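Local coordinates for protein uncharacterized HTH-type transcriptional regulator YydK (Bacillus subtilis subsp. subtilis, PDB 3BWG) that probably binds DNA as a transcription factor of the GntR family, with a winged-helix reader domain joined to a UTRA domain of the kind that senses small effectors, at residues G26-V31 against G66-K71; I100-R105 against Y124-V129; G174-F179 against S206-T211; G183-E188 against L199-I204. All coordinates share one frame; numbering follows the deposited sequence.

Contact 1 (G26-V31 against G66-K71)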
# COMPACT_ATOMS: atom_id res chain seq x y z
N GLY B 26 -14.92 10.46 -5.43
CA GLY B 26 -16.16 10.27 -6.17
C GLY B 26 -16.81 11.53 -6.77
O GLY B 26 -17.69 11.43 -7.62
N ASP B 27 -16.39 12.72 -6.32
CA ASP B 27 -16.84 13.97 -6.89
C ASP B 27 -16.35 14.12 -8.34
O ASP B 27 -15.22 13.76 -8.68
CB ASP B 27 -16.38 15.15 -6.06
CG ASP B 27 -17.15 15.27 -4.73
OD1 ASP B 27 -18.23 14.69 -4.59
OD2 ASP B 27 -16.65 15.95 -3.82
N LYS B 28 -17.22 14.65 -9.20
CA LYS B 28 -16.95 14.76 -10.61
C LYS B 28 -16.17 16.05 -10.81
O LYS B 28 -16.52 17.10 -10.25
CB LYS B 28 -18.28 14.84 -11.36
CG LYS B 28 -18.23 14.37 -12.81
CD LYS B 28 -19.60 14.47 -13.46
CE LYS B 28 -19.52 14.20 -14.95
NZ LYS B 28 -18.22 14.65 -15.49
N LEU B 29 -15.10 15.98 -11.59
CA LEU B 29 -14.38 17.19 -12.01
C LEU B 29 -15.00 17.82 -13.28
O LEU B 29 -15.81 17.18 -13.97
CB LEU B 29 -12.89 16.89 -12.20
CG LEU B 29 -12.29 16.62 -10.81
CD1 LEU B 29 -11.48 15.30 -10.71
CD2 LEU B 29 -11.47 17.81 -10.35
N PRO B 30 -14.64 19.09 -13.57
CA PRO B 30 -15.04 19.68 -14.85
C PRO B 30 -14.72 18.76 -16.03
O PRO B 30 -13.71 18.05 -16.02
CB PRO B 30 -14.19 20.95 -14.92
CG PRO B 30 -14.06 21.36 -13.49
CD PRO B 30 -13.90 20.05 -12.74
N VAL B 31 -15.61 18.77 -17.02
CA VAL B 31 -15.47 17.97 -18.23
C VAL B 31 -14.32 18.49 -19.13
O VAL B 31 -13.93 19.64 -19.01
CB VAL B 31 -16.86 17.86 -18.95
CG1 VAL B 31 -17.18 19.10 -19.81
CG2 VAL B 31 -16.94 16.60 -19.76
N GLY B 66 -17.27 10.20 -16.84
CA GLY B 66 -16.41 11.30 -16.44
C GLY B 66 -15.08 11.12 -15.74
O GLY B 66 -14.51 10.05 -15.72
N ILE B 67 -14.59 12.25 -15.19
CA ILE B 67 -13.35 12.35 -14.43
C ILE B 67 -13.76 12.63 -13.00
O ILE B 67 -14.51 13.57 -12.77
CB ILE B 67 -12.51 13.58 -14.84
CG1 ILE B 67 -12.33 13.68 -16.36
CG2 ILE B 67 -11.18 13.58 -14.10
CD1 ILE B 67 -12.23 15.16 -16.86
N PHE B 68 -13.24 11.83 -12.06
CA PHE B 68 -13.63 11.87 -10.64
C PHE B 68 -12.43 11.95 -9.69
O PHE B 68 -11.35 11.47 -10.02
CB PHE B 68 -14.48 10.61 -10.31
CG PHE B 68 -15.72 10.49 -11.14
CD1 PHE B 68 -16.92 11.06 -10.71
CD2 PHE B 68 -15.71 9.81 -12.36
CE1 PHE B 68 -18.07 10.98 -11.48
CE2 PHE B 68 -16.85 9.72 -13.14
CZ PHE B 68 -18.03 10.31 -12.71
N VAL B 69 -12.64 12.50 -8.50
CA VAL B 69 -11.61 12.59 -7.48
C VAL B 69 -11.39 11.16 -6.93
O VAL B 69 -12.35 10.46 -6.64
CB VAL B 69 -12.00 13.63 -6.35
CG1 VAL B 69 -10.96 13.68 -5.23
CG2 VAL B 69 -12.16 15.05 -6.94
N ARG B 70 -10.12 10.78 -6.79
CA ARG B 70 -9.70 9.46 -6.38
C ARG B 70 -9.19 9.49 -4.94
O ARG B 70 -9.37 8.52 -4.19
CB ARG B 70 -8.58 8.96 -7.34
CG ARG B 70 -7.81 7.65 -6.93
CD ARG B 70 -8.70 6.45 -6.69
NE ARG B 70 -7.99 5.31 -6.06
CZ ARG B 70 -7.97 5.03 -4.74
NH1 ARG B 70 -8.60 5.79 -3.87
NH2 ARG B 70 -7.33 3.95 -4.29
N LYS B 71 -8.56 10.61 -4.56
CA LYS B 71 -7.89 10.76 -3.28
C LYS B 71 -8.82 10.27 -2.19
O LYS B 71 -10.01 10.64 -2.13
CB LYS B 71 -7.47 12.21 -3.03
CG LYS B 71 -8.49 13.05 -2.26
CD LYS B 71 -8.48 14.56 -2.59
CE LYS B 71 -7.46 15.34 -1.76
NZ LYS B 71 -7.98 15.47 -0.39
O HOH W 1 -15.53 14.72 -15.92
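Backbone hydrogen bonds dominate this seam of the winged-helix domain, where the loop between helix 6-20 and helix 32-39 crosses wing strand 66-69, bridged to it at Lys-28 and Phe-68. Gly-26 N reaches Val-69 O at 2.8 Å, almost straight (173°) and on a carbonyl lone pair. Val-69 N answers to Asp-27 O at 2.9 Å, and Leu-29 N to Ile-67 O at 2.7 Å. Beyond them a water bridges the two segments, accepting from Ile-67 N and donating to Leu-29 O.

Apolar packing lies on one side. Leu-29, its CG anti to the carbonyl carbon, sends CD1 to Ile-67 CG2 and Val-69 CG2, both at 3.8 Å, and Ile-18 of helix 6-20 and Ile-59 of strand 59-62 close round this cluster.

The Phe-68 ring is met by polar and aliphatic groups. Gly-26 O meets its edge at CD1, 3.2 Å away, while Lys-28 crosses the ring obliquely, CG 3.6 Å from CE1; a cation-pi attraction from NZ is at most weak.

Polar pairing of main chains therefore sets the register, and the leucine and its neighbours seal it against the helices. Such chemistry ties the wing to the helical body that, by prediction, carries the DNA-reading motif.

Contact 2 (I100-R105 against Y124-V129)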
# COMPACT_ATOMS: atom_id res chain seq x y z
N ILE B 100 20.34 9.81 17.25
CA ILE B 100 20.95 9.14 18.36
C ILE B 100 22.34 8.67 17.96
O ILE B 100 23.28 8.84 18.73
CB ILE B 100 20.09 7.98 18.88
CG1 ILE B 100 18.70 8.49 19.25
CG2 ILE B 100 20.75 7.33 20.13
CD1 ILE B 100 17.67 7.42 19.26
N GLU B 101 22.46 8.07 16.77
CA GLU B 101 23.74 7.63 16.23
C GLU B 101 23.82 7.86 14.71
O GLU B 101 22.82 7.79 14.00
CB GLU B 101 23.94 6.13 16.48
CG GLU B 101 24.38 5.70 17.88
CD GLU B 101 24.60 4.17 17.96
OE1 GLU B 101 25.68 3.69 17.56
OE2 GLU B 101 23.67 3.45 18.40
N LEU B 102 25.01 8.15 14.22
CA LEU B 102 25.28 8.15 12.80
C LEU B 102 26.73 7.84 12.71
O LEU B 102 27.53 8.56 13.31
CB LEU B 102 24.99 9.52 12.17
CG LEU B 102 25.51 9.84 10.76
CD1 LEU B 102 24.90 8.99 9.63
CD2 LEU B 102 25.34 11.32 10.47
N ASP B 103 27.08 6.77 12.02
CA ASP B 103 28.47 6.45 11.81
C ASP B 103 28.64 5.53 10.60
O ASP B 103 27.66 5.18 9.94
CB ASP B 103 29.09 5.84 13.07
CG ASP B 103 28.49 4.50 13.44
OD1 ASP B 103 27.86 3.85 12.57
OD2 ASP B 103 28.65 4.09 14.59
N VAL B 104 29.89 5.21 10.29
CA VAL B 104 30.20 4.21 9.29
C VAL B 104 30.59 2.97 10.05
O VAL B 104 31.29 3.05 11.06
CB VAL B 104 31.36 4.64 8.39
CG1 VAL B 104 31.64 3.54 7.33
CG2 VAL B 104 31.03 5.97 7.74
N ARG B 105 30.15 1.83 9.54
CA ARG B 105 30.00 0.59 10.27
C ARG B 105 29.94 -0.53 9.24
O ARG B 105 29.47 -0.32 8.12
CB ARG B 105 28.63 0.71 10.95
CG ARG B 105 28.26 -0.23 11.98
CD ARG B 105 26.92 0.20 12.54
NE ARG B 105 27.04 1.24 13.58
CZ ARG B 105 26.47 1.18 14.78
NH1 ARG B 105 25.71 0.13 15.12
NH2 ARG B 105 26.63 2.19 15.63
N TYR B 124 26.44 3.33 5.99
CA TYR B 124 26.07 4.34 6.98
C TYR B 124 24.97 3.81 7.88
O TYR B 124 23.97 3.31 7.38
CB TYR B 124 25.52 5.60 6.34
CG TYR B 124 26.59 6.54 5.97
CD1 TYR B 124 26.99 6.68 4.63
CD2 TYR B 124 27.26 7.25 6.94
CE1 TYR B 124 28.00 7.55 4.29
CE2 TYR B 124 28.31 8.11 6.62
CZ TYR B 124 28.67 8.27 5.30
OH TYR B 124 29.70 9.12 5.00
N TYR B 125 25.14 3.96 9.19
CA TYR B 125 24.13 3.49 10.12
C TYR B 125 23.47 4.66 10.77
O TYR B 125 24.15 5.54 11.29
CB TYR B 125 24.78 2.61 11.19
CG TYR B 125 23.89 2.27 12.37
CD1 TYR B 125 22.92 1.27 12.25
CD2 TYR B 125 24.02 2.93 13.61
CE1 TYR B 125 22.11 0.95 13.30
CE2 TYR B 125 23.21 2.60 14.69
CZ TYR B 125 22.24 1.61 14.51
OH TYR B 125 21.40 1.21 15.52
N VAL B 126 22.14 4.68 10.78
CA VAL B 126 21.46 5.75 11.50
C VAL B 126 20.43 5.26 12.51
O VAL B 126 19.72 4.28 12.27
CB VAL B 126 21.00 6.97 10.59
CG1 VAL B 126 21.43 6.82 9.15
CG2 VAL B 126 19.53 7.39 10.79
N LYS B 127 20.45 5.87 13.69
CA LYS B 127 19.52 5.54 14.73
C LYS B 127 18.89 6.88 15.12
O LYS B 127 19.62 7.84 15.47
CB LYS B 127 20.26 4.90 15.91
CG LYS B 127 19.31 4.48 17.04
CD LYS B 127 20.01 4.16 18.37
CE LYS B 127 20.55 2.73 18.36
NZ LYS B 127 21.18 2.45 19.70
N ARG B 128 17.56 6.98 15.03
CA ARG B 128 16.90 8.25 15.32
C ARG B 128 15.47 8.08 15.82
O ARG B 128 14.77 7.09 15.50
CB ARG B 128 17.00 9.21 14.11
CG ARG B 128 16.08 8.94 12.94
CD ARG B 128 16.40 9.81 11.75
NE ARG B 128 15.68 9.28 10.59
CZ ARG B 128 15.39 9.95 9.48
NH1 ARG B 128 15.76 11.21 9.33
NH2 ARG B 128 14.72 9.32 8.52
N VAL B 129 15.06 9.02 16.65
CA VAL B 129 13.68 9.10 17.06
C VAL B 129 13.12 10.24 16.27
O VAL B 129 13.78 11.30 16.11
CB VAL B 129 13.52 9.34 18.59
CG1 VAL B 129 12.02 9.43 19.05
CG2 VAL B 129 14.27 8.25 19.38
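A classic beta bulge interrupts this antiparallel pairing of strands 95-105 and 123-132 at one edge of the six-stranded UTRA sheet. At the start, Tyr-124 lies on the face of Leu-102 and Val-104, its CE2 3.6 Å from Val-104 CG2 and its CD2 near Leu-102 CD1. Tyr-125 points to the other face, its CG anti to the backbone N (chi1 169°). The guanidinium of Arg-105, brought round by a bend at chi3, lies flat on this ring, the planes 17° apart and CZ 3.2 Å from Tyr-125 CD2: a stacked cation-pi pair. The phenol OH goes on to Glu-141 of strand 135-145. The backbone N and O of Tyr-125 pair with Asp-103, N to Asp-103 O at 2.9 Å. Val-126 returns to the Leu-102 face, CG1 beside Leu-102 CD1. At Lys-127 the bulge appears: its carbonyl O accepts from both Ile-100 N and Glu-101 N, while its side chain runs alongside Glu-101 and ends in a salt bridge, NZ to OE2 at 3.0 Å. Val-129 offers CG2 to Ile-100 CD1 at 3.5 Å. A salt bridge with a weak, bent hydrogen bond, Arg-105 NH2 to Glu-101 OE1, carries the network on to Arg-105, whose rotation is fixed by a side-on, two-nitrogen grip on Asp-103: NE meets OD1 at 2.9 Å and NH2 meets OD2 at 3.0 Å, each on a syn lone pair.

Contact 3 (G174-F179 against S206-T211)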
# COMPACT_ATOMS: atom_id res chain seq x y z
N GLY B 174 13.62 4.09 -6.75
CA GLY B 174 12.62 3.30 -7.46
C GLY B 174 11.74 2.57 -6.46
O GLY B 174 11.29 3.15 -5.47
N PHE B 175 11.52 1.27 -6.70
CA PHE B 175 10.54 0.52 -5.95
C PHE B 175 11.04 0.18 -4.54
O PHE B 175 12.26 0.22 -4.26
CB PHE B 175 10.14 -0.73 -6.72
CG PHE B 175 11.28 -1.67 -7.02
CD1 PHE B 175 11.58 -2.72 -6.16
CD2 PHE B 175 12.03 -1.54 -8.20
CE1 PHE B 175 12.62 -3.61 -6.44
CE2 PHE B 175 13.09 -2.44 -8.50
CZ PHE B 175 13.39 -3.45 -7.61
N SER B 176 10.09 -0.14 -3.67
CA SER B 176 10.39 -0.56 -2.32
C SER B 176 9.45 -1.70 -1.89
O SER B 176 8.30 -1.78 -2.32
CB SER B 176 10.20 0.62 -1.32
OG SER B 176 8.95 1.22 -1.58
N ASP B 177 9.96 -2.55 -1.01
CA ASP B 177 9.19 -3.58 -0.33
C ASP B 177 9.02 -3.26 1.16
O ASP B 177 10.02 -2.99 1.83
CB ASP B 177 9.91 -4.91 -0.54
CG ASP B 177 10.09 -5.23 -2.05
OD1 ASP B 177 9.16 -4.98 -2.86
OD2 ASP B 177 11.19 -5.70 -2.43
N LEU B 178 7.79 -3.31 1.69
CA LEU B 178 7.55 -3.13 3.14
C LEU B 178 6.98 -4.39 3.74
O LEU B 178 6.06 -4.99 3.15
CB LEU B 178 6.60 -1.96 3.44
CG LEU B 178 7.08 -0.50 3.38
CD1 LEU B 178 7.69 -0.17 1.97
CD2 LEU B 178 5.99 0.51 3.74
N PHE B 179 7.56 -4.80 4.88
CA PHE B 179 7.18 -5.93 5.70
C PHE B 179 6.67 -5.41 7.05
O PHE B 179 7.39 -4.66 7.74
CB PHE B 179 8.36 -6.91 5.84
CG PHE B 179 8.90 -7.37 4.48
CD1 PHE B 179 8.24 -8.35 3.77
CD2 PHE B 179 10.01 -6.75 3.90
CE1 PHE B 179 8.70 -8.76 2.50
CE2 PHE B 179 10.48 -7.11 2.65
CZ PHE B 179 9.82 -8.14 1.95
N SER B 206 11.61 -1.92 5.75
CA SER B 206 11.53 -1.46 4.39
C SER B 206 12.82 -1.68 3.60
O SER B 206 13.92 -1.44 4.10
CB SER B 206 11.19 0.03 4.34
OG SER B 206 10.03 0.29 5.11
N ILE B 207 12.69 -2.08 2.35
CA ILE B 207 13.88 -2.10 1.46
C ILE B 207 13.57 -1.17 0.30
O ILE B 207 12.60 -1.39 -0.43
CB ILE B 207 14.25 -3.50 0.95
CG1 ILE B 207 14.55 -4.45 2.10
CG2 ILE B 207 15.50 -3.48 0.10
CD1 ILE B 207 13.34 -5.04 2.74
N PHE B 208 14.35 -0.10 0.20
CA PHE B 208 14.22 0.84 -0.91
C PHE B 208 15.29 0.54 -1.96
O PHE B 208 16.44 0.21 -1.62
CB PHE B 208 14.27 2.30 -0.42
CG PHE B 208 13.11 2.66 0.49
CD1 PHE B 208 12.00 3.33 -0.01
CD2 PHE B 208 13.14 2.34 1.86
CE1 PHE B 208 10.91 3.67 0.84
CE2 PHE B 208 12.06 2.71 2.73
CZ PHE B 208 10.94 3.34 2.20
N HIS B 209 14.89 0.60 -3.23
CA HIS B 209 15.79 0.22 -4.33
C HIS B 209 15.98 1.45 -5.21
O HIS B 209 15.06 2.30 -5.31
CB HIS B 209 15.20 -0.94 -5.19
CG HIS B 209 14.94 -2.21 -4.42
ND1 HIS B 209 13.84 -2.38 -3.60
CD2 HIS B 209 15.65 -3.36 -4.33
CE1 HIS B 209 13.88 -3.58 -3.04
NE2 HIS B 209 14.99 -4.18 -3.43
N LEU B 210 17.13 1.55 -5.87
CA LEU B 210 17.28 2.48 -6.98
C LEU B 210 16.45 1.98 -8.19
O LEU B 210 15.92 0.84 -8.21
CB LEU B 210 18.75 2.68 -7.34
CG LEU B 210 19.76 3.20 -6.30
CD1 LEU B 210 21.15 3.12 -6.89
CD2 LEU B 210 19.45 4.65 -5.84
N THR B 211 16.27 2.82 -9.19
CA THR B 211 15.44 2.39 -10.34
C THR B 211 16.03 1.17 -11.08
O THR B 211 15.28 0.44 -11.75
CB THR B 211 15.25 3.51 -11.37
OG1 THR B 211 16.53 4.05 -11.67
CG2 THR B 211 14.33 4.61 -10.83
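His-209 carries the largest share of this buried antiparallel pairing between strands 173-184 and 200-210 of the UTRA sheet, and its chief partner is Phe-175. The rings form an offset stack, centroids 4.3 Å apart and planes at 21°. Phe-175 CE1 sits over the imidazole face, displaced toward the rim, while His-209 CB lies over the middle of the phenyl face in a CH-pi contact. Phe-175 reaches this place with CG in the crowded position between backbone N and carbonyl carbon (chi1 60°).

Phe-175 O takes His-209 N at 2.8 Å, nearly along the C=O axis, and His-209 ND1 at 3.1 Å, which comes from above the carbonyl plane although the oxygen stays in the imidazole plane. The imidazole is thus held by face and edge. Gly-174 N closes this end on His-209 O at 2.7 Å.

Ile-207 and Asp-177 form the hydrogen-bonded pair farther along, and Ile-207 CD1 touches the edge of the Phe-179 ring, 3.5 Å from CE2. Asp-177 makes a salt bridge to Arg-70 of the second subunit, and a strand of that subunit pairs antiparallel with residues 176-179, continuing the sheet.

Since His-209 ND1 is the donor, a further proton would have to sit on His-209 NE2, 4.2 Å from Asp-177 OD2; that carboxylate might favour the cationic form, though its salt bridge to the arginine would weaken the effect.

Contact 4 (G183-E188 against L199-I204). With EDO (1,2-ethanediol), chain I.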
# COMPACT_ATOMS: atom_id res chain seq x y z
N GLY B 183 3.46 -6.09 17.20
CA GLY B 183 4.16 -6.63 18.33
C GLY B 183 3.93 -5.78 19.57
O GLY B 183 3.10 -4.86 19.56
N GLN B 184 4.65 -6.13 20.64
CA GLN B 184 4.68 -5.38 21.88
C GLN B 184 5.98 -4.60 21.94
O GLN B 184 7.05 -5.12 21.57
CB GLN B 184 4.53 -6.30 23.09
CG GLN B 184 3.15 -6.90 23.25
CD GLN B 184 3.02 -7.80 24.47
OE1 GLN B 184 2.44 -7.40 25.47
NE2 GLN B 184 3.56 -8.99 24.39
N LEU B 185 5.91 -3.34 22.39
CA LEU B 185 7.11 -2.56 22.64
C LEU B 185 7.98 -3.18 23.72
O LEU B 185 7.49 -3.68 24.73
CB LEU B 185 6.76 -1.15 23.07
CG LEU B 185 6.07 -0.22 22.08
CD1 LEU B 185 5.41 0.88 22.88
CD2 LEU B 185 7.06 0.33 21.07
N ASN B 186 9.28 -3.15 23.50
CA ASN B 186 10.22 -3.57 24.51
C ASN B 186 10.69 -2.33 25.25
O ASN B 186 10.30 -1.22 24.88
CB ASN B 186 11.36 -4.35 23.86
CG ASN B 186 12.33 -3.48 23.11
OD1 ASN B 186 12.38 -2.28 23.32
ND2 ASN B 186 13.11 -4.09 22.24
N GLU B 187 11.56 -2.52 26.25
CA GLU B 187 11.95 -1.43 27.16
C GLU B 187 12.62 -0.30 26.43
O GLU B 187 12.33 0.86 26.66
CB GLU B 187 12.89 -1.90 28.31
CG GLU B 187 12.38 -3.04 29.15
CD GLU B 187 11.27 -2.64 30.11
OE1 GLU B 187 11.19 -1.43 30.47
OE2 GLU B 187 10.50 -3.54 30.52
N GLU B 188 13.55 -0.66 25.55
CA GLU B 188 14.28 0.34 24.81
C GLU B 188 13.36 1.13 23.86
O GLU B 188 13.40 2.36 23.83
CB GLU B 188 15.43 -0.31 24.05
CG GLU B 188 16.46 0.70 23.58
CD GLU B 188 17.33 0.17 22.46
OE1 GLU B 188 18.32 0.87 22.10
OE2 GLU B 188 17.02 -0.93 21.94
N LEU B 199 3.12 -2.43 25.50
CA LEU B 199 2.09 -1.79 24.68
C LEU B 199 2.34 -2.11 23.20
O LEU B 199 3.45 -2.53 22.84
CB LEU B 199 2.00 -0.27 24.98
CG LEU B 199 1.57 0.04 26.43
CD1 LEU B 199 1.67 1.53 26.71
CD2 LEU B 199 0.15 -0.44 26.74
N PRO B 200 1.30 -1.96 22.35
CA PRO B 200 1.35 -2.33 20.93
C PRO B 200 2.26 -1.44 20.10
O PRO B 200 2.40 -0.23 20.38
CB PRO B 200 -0.09 -2.15 20.45
CG PRO B 200 -0.91 -2.00 21.68
CD PRO B 200 -0.02 -1.40 22.71
N LYS B 201 2.86 -2.03 19.07
CA LYS B 201 3.58 -1.24 18.04
C LYS B 201 3.39 -1.87 16.66
O LYS B 201 3.24 -3.10 16.53
CB LYS B 201 5.09 -1.17 18.33
CG LYS B 201 5.68 -2.56 18.49
CD LYS B 201 7.14 -2.63 18.26
CE LYS B 201 7.52 -4.08 18.10
NZ LYS B 201 8.81 -4.33 18.72
N LEU B 202 3.38 -1.01 15.66
CA LEU B 202 3.58 -1.42 14.29
C LEU B 202 5.08 -1.32 14.01
O LEU B 202 5.73 -0.31 14.30
CB LEU B 202 2.82 -0.52 13.34
CG LEU B 202 2.82 -0.84 11.85
CD1 LEU B 202 2.31 -2.27 11.46
CD2 LEU B 202 2.11 0.32 11.07
N TYR B 203 5.59 -2.43 13.52
CA TYR B 203 6.99 -2.59 13.26
C TYR B 203 7.17 -2.90 11.78
O TYR B 203 6.73 -3.92 11.28
CB TYR B 203 7.55 -3.71 14.15
CG TYR B 203 8.95 -4.09 13.75
CD1 TYR B 203 9.97 -3.12 13.78
CD2 TYR B 203 9.27 -5.37 13.28
CE1 TYR B 203 11.26 -3.42 13.36
CE2 TYR B 203 10.58 -5.68 12.88
CZ TYR B 203 11.57 -4.68 12.94
OH TYR B 203 12.88 -4.90 12.58
N ILE B 204 7.81 -1.99 11.06
CA ILE B 204 7.96 -2.14 9.60
C ILE B 204 9.41 -2.20 9.23
O ILE B 204 10.20 -1.36 9.70
CB ILE B 204 7.32 -0.91 8.85
CG1 ILE B 204 5.88 -0.68 9.34
CG2 ILE B 204 7.45 -1.03 7.25
CD1 ILE B 204 5.16 0.40 8.62
C1 EDO I . 0.86 2.36 15.25
O1 EDO I . 0.79 3.16 14.11
C2 EDO I . 2.34 2.15 15.47
O2 EDO I . 2.40 1.29 16.58
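An antiparallel strand-helix-strand connection of the UTRA domain is closed here: strand 173-184 gives way to helix 187-193, and the chain returns as strand 200-210, antiparallel to the first. Gly-183 and Lys-201 make the hydrogen-bonded pair. Gly-183 N donates to Lys-201 O at 3.1 Å, in the carbonyl plane, and Lys-201 N returns to Gly-183 O at 2.9 Å from above the plane of the Gly-183 carbonyl. Past the non-hydrogen-bonded pair Gln-184 and Pro-200, Leu-185 N meets Leu-199 O at 2.6 Å, nearly along the C=O axis and almost straight at 170°.

Lys-201 buries more surface than any other residue here. Its CG takes the crowded position between backbone N and carbonyl carbon (chi1 54°), which lays the chain across Gly-183, where the missing side chain leaves it room. Leu-185 crosses it obliquely, CD2 3.7 Å from Lys-201 CB, and Leu-185 CD1 faces Leu-199 CB. The ammonium forms a weak bond, NZ to Gln-184 O at 3.4 Å, but its main partner is Glu-189 of helix 187-193. Asn-186 caps that helix, its OD1 accepting from Glu-189 N.

Next to Lys-201, Leu-202 N donates to O2 of a bound 1,2-ethanediol at 2.7 Å, and Ser-228 and Tyr-223 also bond this molecule, probably a crystallisation additive. Pro-200 and Leu-202 pack against Gly-183 and Val-182 of the second subunit.

Main-chain bonds bring the strands together, while the lysine, through its salt bridge, links the strand end to the helix; that pairing would probably stabilise its positive charge.

Contact 1 comes first along the chain, in the winged-helix region, and stands apart: its centre is about 45 Å from that of contact 2, 31 Å from contact 3 and 40 Å from contact 4. The others share one antiparallel UTRA sheet. Contact 2, which closes before contact 3 opens, pairs strands at one edge; contacts 3 and 4 share strands 173-184 and 200-210 at the other edge within this chain, where the second subunit extends the sheet, contact 4 nested inside contact 3. Lys-127 of contact 2 packs on Glu-188 of contact 4. Arg-70 of one subunit bridges to Asp-177 of the other, connecting the probable DNA-binding and UTRA domains across the dimer.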